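PDB 2CKS: endoglucanase E-5 from Thermobifida fusca, which hydrolyses internal beta-1,4-glucosidic linkages in cellulose, lichenin and cereal beta-D-glucans through its glycoside hydrolase family 5 catalytic domain. Local coordinates for residues P25-G35 against K259-D270; M64-E72 against Y110-F118. All coordinates share one frame; numbering follows the deposited sequence. Where two conformers were deposited one is given.

Contact 1. Residues P25-G35 against K259-D270; sequences PVQLRGMSTHG and KIGWTKWNYSDD
Gln27 opens the seam at which parallel strands 29-32 and 262-265, first and last of the eight, close the (beta/alpha)8 TIM barrel. With CG anti to the backbone N (chi1 -172°) and the chain extended beyond, its NE2 reaches Ile260 O at 2.9 Å, standing above that carbonyl plane, and also gives a hydrogen bond to a water that NE1 of Trp262 holds at the ring edge. Leu28 O accepts from Trp262 N. Arg29 lays CB over the centre of the six-membered ring of Trp262, 3.7 Å from its centroid, before its guanidinium turns away to Lys303 O in helix 295-304. With an alanine in place of Trp262, the aliphatic chain of Arg29 would probably lose the face it rests on and the water held by Gln27 its indole partner. Gly30 gives its N to Trp262 O and takes Lys264 N on its O, the alternation of a parallel pair. Met31 bends twice, bringing CE to 3.4 Å from Lys264 O and CG against Tyr267 CD1. Ser32 N meets Lys264 O, while Ser32 O takes Tyr267 N past the cis peptide before Asn266. At the catalytic end, near the probable nucleophile Glu231, the His34 ring lies oblique to the Trp265 indole, planes at 52°, with Trp265 CZ2 over its face 3.5 Å from His34 CD2.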
loop_
_atom_site.group_PDB
_atom_site.type_symbol
_atom_site.label_atom_id
_atom_site.label_comp_id
_atom_site.label_asym_id
_atom_site.label_seq_id
_atom_site.Cartn_x
_atom_site.Cartn_y
_atom_site.Cartn_z
ATOM N N PRO A 25 15.475 2.678 -11.986
ATOM C CA PRO A 25 14.223 2.054 -11.537
ATOM C C PRO A 25 14.447 1.146 -10.328
ATOM O O PRO A 25 15.419 0.395 -10.284
ATOM C CB PRO A 25 13.775 1.251 -12.760
ATOM C CG PRO A 25 14.351 1.985 -13.895
ATOM C CD PRO A 25 15.714 2.433 -13.422
ATOM N N VAL A 26 13.558 1.249 -9.349
ATOM C CA VAL A 26 13.672 0.489 -8.118
ATOM C C VAL A 26 12.333 -0.177 -7.818
ATOM O O VAL A 26 11.274 0.402 -8.062
ATOM C CB VAL A 26 14.120 1.381 -6.935
ATOM C CG1 VAL A 26 13.107 2.484 -6.628
ATOM C CG2 VAL A 26 14.403 0.540 -5.705
ATOM N N GLN A 27 12.407 -1.400 -7.304
ATOM C CA GLN A 27 11.237 -2.149 -6.864
ATOM C C GLN A 27 11.251 -2.211 -5.339
ATOM O O GLN A 27 12.090 -2.900 -4.754
ATOM C CB GLN A 27 11.257 -3.564 -7.438
ATOM C CG GLN A 27 9.979 -4.306 -7.171
ATOM C CD GLN A 27 10.037 -5.790 -7.438
ATOM O OE1 GLN A 27 11.121 -6.383 -7.568
ATOM N NE2 GLN A 27 8.866 -6.409 -7.488
ATOM N N LEU A 28 10.338 -1.488 -4.700
ATOM C CA LEU A 28 10.235 -1.499 -3.242
ATOM C C LEU A 28 9.229 -2.568 -2.832
ATOM O O LEU A 28 8.086 -2.529 -3.265
ATOM C CB LEU A 28 9.793 -0.129 -2.730
ATOM C CG LEU A 28 10.658 1.062 -3.133
ATOM C CD1 LEU A 28 10.079 2.360 -2.595
ATOM C CD2 LEU A 28 12.089 0.869 -2.649
ATOM N N ARG A 29 9.668 -3.525 -2.016
ATOM C CA ARG A 29 8.827 -4.633 -1.592
ATOM C C ARG A 29 8.724 -4.665 -0.087
ATOM O O ARG A 29 9.714 -4.472 0.622
ATOM C CB ARG A 29 9.387 -5.969 -2.075
ATOM C CG ARG A 29 9.641 -6.020 -3.578
ATOM C CD ARG A 29 10.384 -7.244 -4.049
ATOM N NE ARG A 29 11.621 -7.395 -3.296
ATOM C CZ ARG A 29 12.148 -8.546 -2.903
ATOM N NH1 ARG A 29 11.590 -9.705 -3.225
ATOM N NH2 ARG A 29 13.260 -8.524 -2.188
ATOM N N GLY A 30 7.530 -4.948 0.418
ATOM C CA GLY A 30 7.326 -4.964 1.849
ATOM C C GLY A 30 5.953 -5.454 2.244
ATOM O O GLY A 30 5.385 -6.297 1.574
ATOM N N MET A 31 5.445 -4.911 3.347
ATOM C CA MET A 31 4.227 -5.380 3.970
ATOM C C MET A 31 3.298 -4.230 4.261
ATOM O O MET A 31 3.734 -3.125 4.576
ATOM C CB MET A 31 4.554 -6.037 5.315
ATOM C CG MET A 31 5.297 -7.356 5.233
ATOM S SD MET A 31 4.374 -8.641 4.327
ATOM C CE MET A 31 2.895 -8.753 5.316
ATOM N N SER A 32 2.011 -4.518 4.184
ATOM C CA SER A 32 0.967 -3.647 4.688
ATOM C C SER A 32 0.562 -4.068 6.085
ATOM O O SER A 32 0.400 -5.256 6.342
ATOM C CB SER A 32 -0.265 -3.726 3.796
ATOM O OG SER A 32 -1.253 -2.796 4.220
ATOM N N THR A 33 0.386 -3.113 6.987
ATOM C CA THR A 33 -0.315 -3.402 8.231
ATOM C C THR A 33 -1.762 -3.714 7.904
ATOM O O THR A 33 -2.263 -3.410 6.813
ATOM C CB THR A 33 -0.292 -2.226 9.245
ATOM O OG1 THR A 33 -1.149 -1.167 8.796
ATOM C CG2 THR A 33 1.106 -1.622 9.380
ATOM N N HIS A 34 -2.440 -4.323 8.868
ATOM C CA HIS A 34 -3.885 -4.419 8.814
ATOM C C HIS A 34 -4.380 -3.097 9.405
ATOM O O HIS A 34 -3.589 -2.198 9.702
ATOM C CB HIS A 34 -4.355 -5.645 9.597
ATOM C CG HIS A 34 -5.711 -6.151 9.199
ATOM N ND1 HIS A 34 -6.014 -7.497 9.171
ATOM C CD2 HIS A 34 -6.846 -5.507 8.836
ATOM C CE1 HIS A 34 -7.273 -7.657 8.804
ATOM N NE2 HIS A 34 -7.799 -6.465 8.593
ATOM N N GLY A 35 -5.676 -2.949 9.587
ATOM C CA GLY A 35 -6.208 -1.691 10.058
ATOM C C GLY A 35 -5.696 -1.407 11.451
ATOM O O GLY A 35 -5.790 -2.269 12.319
ATOM N N LYS A 259 9.716 -4.180 -12.283
ATOM C CA LYS A 259 10.076 -3.405 -11.099
ATOM C C LYS A 259 8.870 -2.692 -10.475
ATOM O O LYS A 259 8.946 -1.530 -10.071
ATOM C CB LYS A 259 11.236 -2.458 -11.407
ATOM C CG LYS A 259 12.503 -3.215 -11.841
ATOM C CD LYS A 259 13.782 -2.505 -11.439
ATOM C CE LYS A 259 14.995 -3.449 -11.428
ATOM N NZ LYS A 259 15.222 -4.092 -10.091
ATOM N N ILE A 260 7.768 -3.426 -10.394
ATOM C CA ILE A 260 6.549 -2.959 -9.745
ATOM C C ILE A 260 6.628 -3.270 -8.252
ATOM O O ILE A 260 6.711 -4.435 -7.854
ATOM C CB ILE A 260 5.328 -3.647 -10.351
ATOM C CG1 ILE A 260 5.166 -3.244 -11.827
ATOM C CG2 ILE A 260 4.064 -3.295 -9.563
ATOM C CD1 ILE A 260 4.243 -4.161 -12.606
ATOM N N GLY A 261 6.610 -2.226 -7.431
ATOM C CA GLY A 261 6.683 -2.403 -5.992
ATOM C C GLY A 261 5.405 -3.004 -5.438
ATOM O O GLY A 261 4.341 -2.938 -6.067
ATOM N N TRP A 262 5.517 -3.611 -4.261
ATOM C CA TRP A 262 4.372 -4.205 -3.598
ATOM C C TRP A 262 4.478 -4.242 -2.084
ATOM O O TRP A 262 5.572 -4.272 -1.515
ATOM C CB TRP A 262 4.117 -5.627 -4.111
ATOM C CG TRP A 262 5.287 -6.622 -4.162
ATOM C CD1 TRP A 262 5.990 -6.980 -5.274
ATOM C CD2 TRP A 262 5.795 -7.448 -3.094
ATOM N NE1 TRP A 262 6.911 -7.956 -4.972
ATOM C CE2 TRP A 262 6.813 -8.267 -3.643
ATOM C CE3 TRP A 262 5.522 -7.553 -1.722
ATOM C CZ2 TRP A 262 7.544 -9.178 -2.875
ATOM C CZ3 TRP A 262 6.235 -8.483 -0.968
ATOM C CH2 TRP A 262 7.232 -9.276 -1.546
ATOM N N THR A 263 3.307 -4.239 -1.451
ATOM C CA THR A 263 3.169 -4.466 -0.019
ATOM C C THR A 263 2.072 -5.497 0.195
ATOM O O THR A 263 0.918 -5.256 -0.165
ATOM C CB THR A 263 2.839 -3.143 0.746
ATOM O OG1 THR A 263 1.855 -2.370 0.040
ATOM C CG2 THR A 263 4.051 -2.252 0.836
ATOM N N LYS A 264 2.423 -6.636 0.790
ATOM C CA LYS A 264 1.474 -7.724 0.965
ATOM C C LYS A 264 0.549 -7.471 2.153
ATOM O O LYS A 264 0.968 -6.959 3.190
ATOM C CB LYS A 264 2.197 -9.062 1.162
ATOM C CG LYS A 264 1.246 -10.231 1.395
ATOM C CD LYS A 264 1.931 -11.567 1.411
ATOM C CE LYS A 264 0.909 -12.680 1.395
ATOM N NZ LYS A 264 -0.055 -12.582 2.529
ATOM N N TRP A 265 -0.709 -7.856 1.982
ATOM C CA TRP A 265 -1.704 -7.841 3.044
ATOM C C TRP A 265 -1.599 -9.186 3.761
ATOM O O TRP A 265 -1.799 -10.216 3.121
ATOM C CB TRP A 265 -3.073 -7.716 2.381
ATOM C CG TRP A 265 -4.239 -7.456 3.272
ATOM C CD1 TRP A 265 -5.249 -8.321 3.550
ATOM C CD2 TRP A 265 -4.574 -6.224 3.936
ATOM N NE1 TRP A 265 -6.167 -7.726 4.381
ATOM C CE2 TRP A 265 -5.779 -6.439 4.629
ATOM C CE3 TRP A 265 -3.963 -4.968 4.033
ATOM C CZ2 TRP A 265 -6.391 -5.448 5.393
ATOM C CZ3 TRP A 265 -4.566 -3.986 4.799
ATOM C CH2 TRP A 265 -5.774 -4.235 5.464
ATOM N N ASN A 266 -1.271 -9.244 5.052
ATOM C CA ASN A 266 -0.966 -8.109 5.924
ATOM C C ASN A 266 -0.077 -8.566 7.100
ATOM O O ASN A 266 0.039 -9.770 7.363
ATOM C CB ASN A 266 -2.262 -7.496 6.453
ATOM C CG ASN A 266 -3.083 -8.479 7.269
ATOM O OD1 ASN A 266 -2.787 -8.722 8.441
ATOM N ND2 ASN A 266 -4.102 -9.075 6.645
ATOM N N TYR A 267 0.520 -7.592 7.794
ATOM C CA TYR A 267 1.431 -7.800 8.921
ATOM C C TYR A 267 0.654 -7.720 10.241
ATOM O O TYR A 267 0.665 -6.692 10.943
ATOM C CB TYR A 267 2.529 -6.725 8.881
ATOM C CG TYR A 267 3.803 -7.083 9.605
ATOM C CD1 TYR A 267 4.636 -8.104 9.139
ATOM C CD2 TYR A 267 4.189 -6.392 10.749
ATOM C CE1 TYR A 267 5.819 -8.418 9.790
ATOM C CE2 TYR A 267 5.374 -6.713 11.413
ATOM C CZ TYR A 267 6.180 -7.724 10.929
ATOM O OH TYR A 267 7.341 -8.042 11.599
ATOM N N SER A 268 -0.079 -8.784 10.536
ATOM C CA SER A 268 -0.885 -8.892 11.756
ATOM C C SER A 268 -1.056 -10.360 12.105
ATOM O O SER A 268 -0.665 -11.237 11.338
ATOM C CB SER A 268 -2.263 -8.254 11.576
ATOM O OG SER A 268 -3.184 -9.155 10.990
ATOM N N ASP A 269 -1.685 -10.607 13.249
ATOM C CA ASP A 269 -2.039 -11.958 13.668
ATOM C C ASP A 269 -3.552 -12.189 13.635
ATOM O O ASP A 269 -4.094 -12.953 14.430
ATOM C CB ASP A 269 -1.417 -12.284 15.032
ATOM C CG ASP A 269 -2.056 -11.532 16.176
ATOM O OD1 ASP A 269 -2.762 -10.524 15.943
ATOM O OD2 ASP A 269 -1.889 -11.899 17.362
ATOM N N ASP A 270 -4.218 -11.549 12.685
ATOM C CA ASP A 270 -5.618 -11.836 12.395
ATOM C C ASP A 270 -5.783 -13.325 12.082
ATOM O O ASP A 270 -4.838 -13.982 11.635
ATOM C CB ASP A 270 -6.085 -10.997 11.211
ATOM C CG ASP A 270 -7.548 -11.158 10.935
ATOM O OD1 ASP A 270 -7.893 -11.368 9.750
ATOM O OD2 ASP A 270 -8.415 -11.101 11.835
HETATM O O HOH W 1 8.426 -9.208 -7.177
HETATM O O HOH W 2 15.022 -2.828 -7.468
HETATM O O HOH W 3 -1.211 -4.740 11.578
#

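Contact 2. Residues M64-E72 against Y110-F118; sequences MYIQEDGYE and YNLDRAKTF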
loop_
_atom_site.group_PDB
_atom_site.type_symbol
_atom_site.label_atom_id
_atom_site.label_comp_id
_atom_site.label_asym_id
_atom_site.label_seq_id
_atom_site.Cartn_x
_atom_site.Cartn_y
_atom_site.Cartn_z
ATOM N N MET A 64 -4.852 2.882 7.555
ATOM C CA MET A 64 -5.766 3.525 8.486
ATOM C C MET A 64 -7.165 3.569 7.888
ATOM O O MET A 64 -7.457 4.388 7.018
ATOM C CB MET A 64 -5.293 4.943 8.794
ATOM C CG MET A 64 -6.153 5.678 9.833
ATOM S SD MET A 64 -5.564 7.337 10.144
ATOM C CE MET A 64 -6.118 8.155 8.636
ATOM N N TYR A 65 -8.028 2.671 8.350
ATOM C CA TYR A 65 -9.437 2.716 7.998
ATOM C C TYR A 65 -10.040 4.011 8.525
ATOM O O TYR A 65 -9.575 4.569 9.513
ATOM C CB TYR A 65 -10.198 1.559 8.620
ATOM C CG TYR A 65 -10.045 0.206 7.974
ATOM C CD1 TYR A 65 -8.838 -0.474 8.005
ATOM C CD2 TYR A 65 -11.132 -0.415 7.372
ATOM C CE1 TYR A 65 -8.706 -1.731 7.455
ATOM C CE2 TYR A 65 -11.008 -1.679 6.810
ATOM C CZ TYR A 65 -9.792 -2.327 6.859
ATOM O OH TYR A 65 -9.649 -3.581 6.307
ATOM N N ILE A 66 -11.071 4.488 7.839
ATOM C CA ILE A 66 -11.743 5.730 8.212
ATOM C C ILE A 66 -13.062 5.400 8.906
ATOM O O ILE A 66 -13.318 5.865 10.011
ATOM C CB ILE A 66 -11.958 6.621 6.960
ATOM C CG1 ILE A 66 -10.696 6.652 6.077
ATOM C CG2 ILE A 66 -12.392 8.024 7.391
ATOM C CD1 ILE A 66 -9.447 7.101 6.765
ATOM N N GLN A 67 -13.870 4.582 8.246
ATOM C CA GLN A 67 -15.031 3.959 8.859
ATOM C C GLN A 67 -14.572 2.673 9.566
ATOM O O GLN A 67 -13.384 2.514 9.832
ATOM C CB GLN A 67 -16.110 3.722 7.800
ATOM C CG GLN A 67 -16.860 5.004 7.431
ATOM C CD GLN A 67 -16.026 6.010 6.645
ATOM O OE1 GLN A 67 -15.445 5.671 5.613
ATOM N NE2 GLN A 67 -15.978 7.246 7.127
ATOM N N GLU A 68 -15.503 1.788 9.921
ATOM C CA GLU A 68 -15.176 0.512 10.573
ATOM C C GLU A 68 -14.337 0.723 11.841
ATOM O O GLU A 68 -13.352 0.026 12.082
ATOM C CB GLU A 68 -14.521 -0.450 9.572
ATOM C CG GLU A 68 -15.380 -0.652 8.325
ATOM C CD GLU A 68 -14.824 -1.659 7.340
ATOM O OE1 GLU A 68 -14.591 -2.831 7.730
ATOM O OE2 GLU A 68 -14.625 -1.279 6.165
ATOM N N ASP A 69 -14.764 1.696 12.643
ATOM C CA ASP A 69 -14.153 2.032 13.936
ATOM C C ASP A 69 -12.779 2.688 13.818
ATOM O O ASP A 69 -12.021 2.737 14.789
ATOM C CB ASP A 69 -14.093 0.800 14.851
ATOM C CG ASP A 69 -15.471 0.252 15.169
ATOM O OD1 ASP A 69 -15.659 -0.977 15.064
ATOM O OD2 ASP A 69 -16.416 0.983 15.529
ATOM N N GLY A 70 -12.496 3.236 12.641
ATOM C CA GLY A 70 -11.226 3.865 12.360
ATOM C C GLY A 70 -11.213 5.358 12.633
ATOM O O GLY A 70 -11.796 5.836 13.599
ATOM N N TYR A 71 -10.529 6.095 11.761
ATOM C CA TYR A 71 -10.227 7.505 11.947
ATOM C C TYR A 71 -11.406 8.351 12.419
ATOM O O TYR A 71 -11.236 9.174 13.316
ATOM C CB TYR A 71 -9.649 8.057 10.639
ATOM C CG TYR A 71 -9.379 9.545 10.601
ATOM C CD1 TYR A 71 -8.119 10.057 10.878
ATOM C CD2 TYR A 71 -10.388 10.439 10.263
ATOM C CE1 TYR A 71 -7.873 11.440 10.827
ATOM C CE2 TYR A 71 -10.153 11.806 10.213
ATOM C CZ TYR A 71 -8.906 12.297 10.482
ATOM O OH TYR A 71 -8.703 13.664 10.424
ATOM N N GLU A 72 -12.581 8.149 11.834
ATOM C CA GLU A 72 -13.738 8.991 12.150
ATOM C C GLU A 72 -14.115 8.966 13.625
ATOM O O GLU A 72 -14.715 9.923 14.123
ATOM C CB GLU A 72 -14.945 8.614 11.285
ATOM C CG GLU A 72 -15.664 7.347 11.714
ATOM C CD GLU A 72 -16.811 6.974 10.795
ATOM O OE1 GLU A 72 -17.204 7.804 9.928
ATOM O OE2 GLU A 72 -17.319 5.836 10.941
ATOM N N TYR A 110 -16.896 10.615 -0.188
ATOM C CA TYR A 110 -17.509 10.500 1.137
ATOM C C TYR A 110 -16.569 10.960 2.259
ATOM O O TYR A 110 -17.018 11.484 3.284
ATOM C CB TYR A 110 -17.942 9.052 1.376
ATOM C CG TYR A 110 -18.745 8.851 2.626
ATOM C CD1 TYR A 110 -20.126 8.984 2.609
ATOM C CD2 TYR A 110 -18.128 8.532 3.830
ATOM C CE1 TYR A 110 -20.869 8.802 3.753
ATOM C CE2 TYR A 110 -18.867 8.353 4.989
ATOM C CZ TYR A 110 -20.238 8.486 4.943
ATOM O OH TYR A 110 -20.979 8.316 6.096
ATOM N N ASN A 111 -15.267 10.755 2.063
ATOM C CA ASN A 111 -14.260 11.075 3.064
ATOM C C ASN A 111 -13.316 12.207 2.648
ATOM O O ASN A 111 -12.261 12.377 3.249
ATOM C CB ASN A 111 -13.457 9.812 3.379
ATOM C CG ASN A 111 -14.235 8.845 4.229
ATOM O OD1 ASN A 111 -14.666 9.195 5.323
ATOM N ND2 ASN A 111 -14.467 7.642 3.716
ATOM N N LEU A 112 -13.710 12.992 1.650
ATOM C CA LEU A 112 -12.839 14.036 1.105
ATOM C C LEU A 112 -12.479 15.117 2.121
ATOM O O LEU A 112 -11.318 15.490 2.240
ATOM C CB LEU A 112 -13.487 14.695 -0.120
ATOM C CG LEU A 112 -12.709 15.897 -0.677
ATOM C CD1 LEU A 112 -11.335 15.480 -1.148
ATOM C CD2 LEU A 112 -13.480 16.559 -1.799
ATOM N N ASP A 113 -13.472 15.645 2.827
ATOM C CA ASP A 113 -13.238 16.723 3.788
ATOM C C ASP A 113 -12.255 16.271 4.870
ATOM O O ASP A 113 -11.305 16.992 5.185
ATOM C CB ASP A 113 -14.560 17.193 4.408
ATOM C CG ASP A 113 -14.437 18.515 5.149
ATOM O OD1 ASP A 113 -13.699 19.409 4.684
ATOM O OD2 ASP A 113 -15.065 18.748 6.207
ATOM N N ARG A 114 -12.458 15.059 5.395
ATOM C CA ARG A 114 -11.535 14.454 6.358
ATOM C C ARG A 114 -10.155 14.243 5.760
ATOM O O ARG A 114 -9.152 14.459 6.432
ATOM C CB ARG A 114 -12.041 13.086 6.824
ATOM C CG ARG A 114 -13.019 13.133 7.950
ATOM C CD ARG A 114 -13.458 11.753 8.377
ATOM N NE ARG A 114 -14.467 11.237 7.461
ATOM C CZ ARG A 114 -15.769 11.381 7.626
ATOM N NH1 ARG A 114 -16.240 12.030 8.685
ATOM N NH2 ARG A 114 -16.606 10.885 6.720
ATOM N N ALA A 115 -10.113 13.783 4.515
ATOM C CA ALA A 115 -8.848 13.470 3.851
ATOM C C ALA A 115 -7.996 14.722 3.698
ATOM O O ALA A 115 -6.787 14.693 3.922
ATOM C CB ALA A 115 -9.098 12.832 2.494
ATOM N N LYS A 116 -8.633 15.834 3.354
ATOM C CA LYS A 116 -7.910 17.089 3.210
ATOM C C LYS A 116 -7.321 17.509 4.551
ATOM O O LYS A 116 -6.189 17.951 4.612
ATOM C CB LYS A 116 -8.817 18.199 2.681
ATOM C CG LYS A 116 -9.233 18.046 1.247
ATOM C CD LYS A 116 -10.027 19.277 0.810
ATOM C CE LYS A 116 -10.403 19.232 -0.647
ATOM N NZ LYS A 116 -11.146 20.475 -1.025
ATOM N N THR A 117 -8.088 17.369 5.626
ATOM C CA THR A 117 -7.606 17.722 6.955
ATOM C C THR A 117 -6.434 16.844 7.382
ATOM O O THR A 117 -5.411 17.338 7.847
ATOM C CB THR A 117 -8.748 17.614 7.954
ATOM O OG1 THR A 117 -9.731 18.599 7.625
ATOM C CG2 THR A 117 -8.307 17.968 9.376
ATOM N N PHE A 118 -6.584 15.543 7.200
ATOM C CA PHE A 118 -5.563 14.589 7.615
ATOM C C PHE A 118 -4.290 14.771 6.789
ATOM O O PHE A 118 -3.212 14.900 7.345
ATOM C CB PHE A 118 -6.092 13.156 7.493
ATOM C CG PHE A 118 -5.038 12.088 7.683
ATOM C CD1 PHE A 118 -4.579 11.750 8.945
ATOM C CD2 PHE A 118 -4.522 11.402 6.589
ATOM C CE1 PHE A 118 -3.610 10.764 9.097
ATOM C CE2 PHE A 118 -3.571 10.424 6.747
ATOM C CZ PHE A 118 -3.120 10.103 7.979
HETATM O O HOH W 4 -19.275 7.655 8.525
#
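One face of the Phe118 ring carries the methyl of Met64, CE standing over the ring centre 3.7 Å from the centroid in a CH-pi contact. Extended through chi1 and chi2, Met64 turns only at its last torsion, 75°, which brings CE over the ring while SD, oblique to it, makes this a Met-aromatic pair. Tyr71 meets the same ring obliquely, CE1 at 3.8 Å from Phe118 CD1, and receives Arg114 CD at its own edge. Beyond these rings two amides lie nearly coplanar, 9° apart: Asn111 ND2 gives to Gln67 OE1 at 2.9 Å and Gln67 NE2 returns a bond to Asn111 OD1 at 3.0 Å, each donor on a lone pair in the carbonyl plane. The edge of the Tyr110 ring faces this pair. Arg114 comes side-on, NE and NH2 both to Asn111 OD1, so three N-H groups grip one oxygen and fix the rotation of the amide; the arginine would probably polarise that carbonyl further. The second N-H of Gln67 NE2 goes to Glu72 OE1, met from above the carboxylate plane. Ile66 CG2 packs against Asn111 OD1. Trp100 of strand 95-101 adjoins both rings, Tyr71 and Phe118. The whole ties the end of strand 59-65 and the loop after it to the first turns of helix 112-126, at the C-terminal end of the TIM-barrel strands, where the active site of family 5 enzymes opens.

How the contacts relate
Both contacts belong to one TIM barrel, their centres about 21 Å apart. Contact 1 joins segments whose nearest ends are 224 residues apart and closes the barrel by setting strand 262-265 beside strand 29-32; contact 2 is nested within that long loop and joins strand 59-65, the other neighbour of 29-32, with the helix that follows strand 95-101. One therefore lies in the barrel wall near its centre, the other toward its periphery. They meet where Tyr65 packs on contact 1, its CD1 3.6 Å from Gly35 CA and its OH 3.9 Å from Trp265 CZ2. The closing seam and strand 59-65 thus touch on the side of the barrel where the probable catalytic glutamates Glu139 and Glu231 lie.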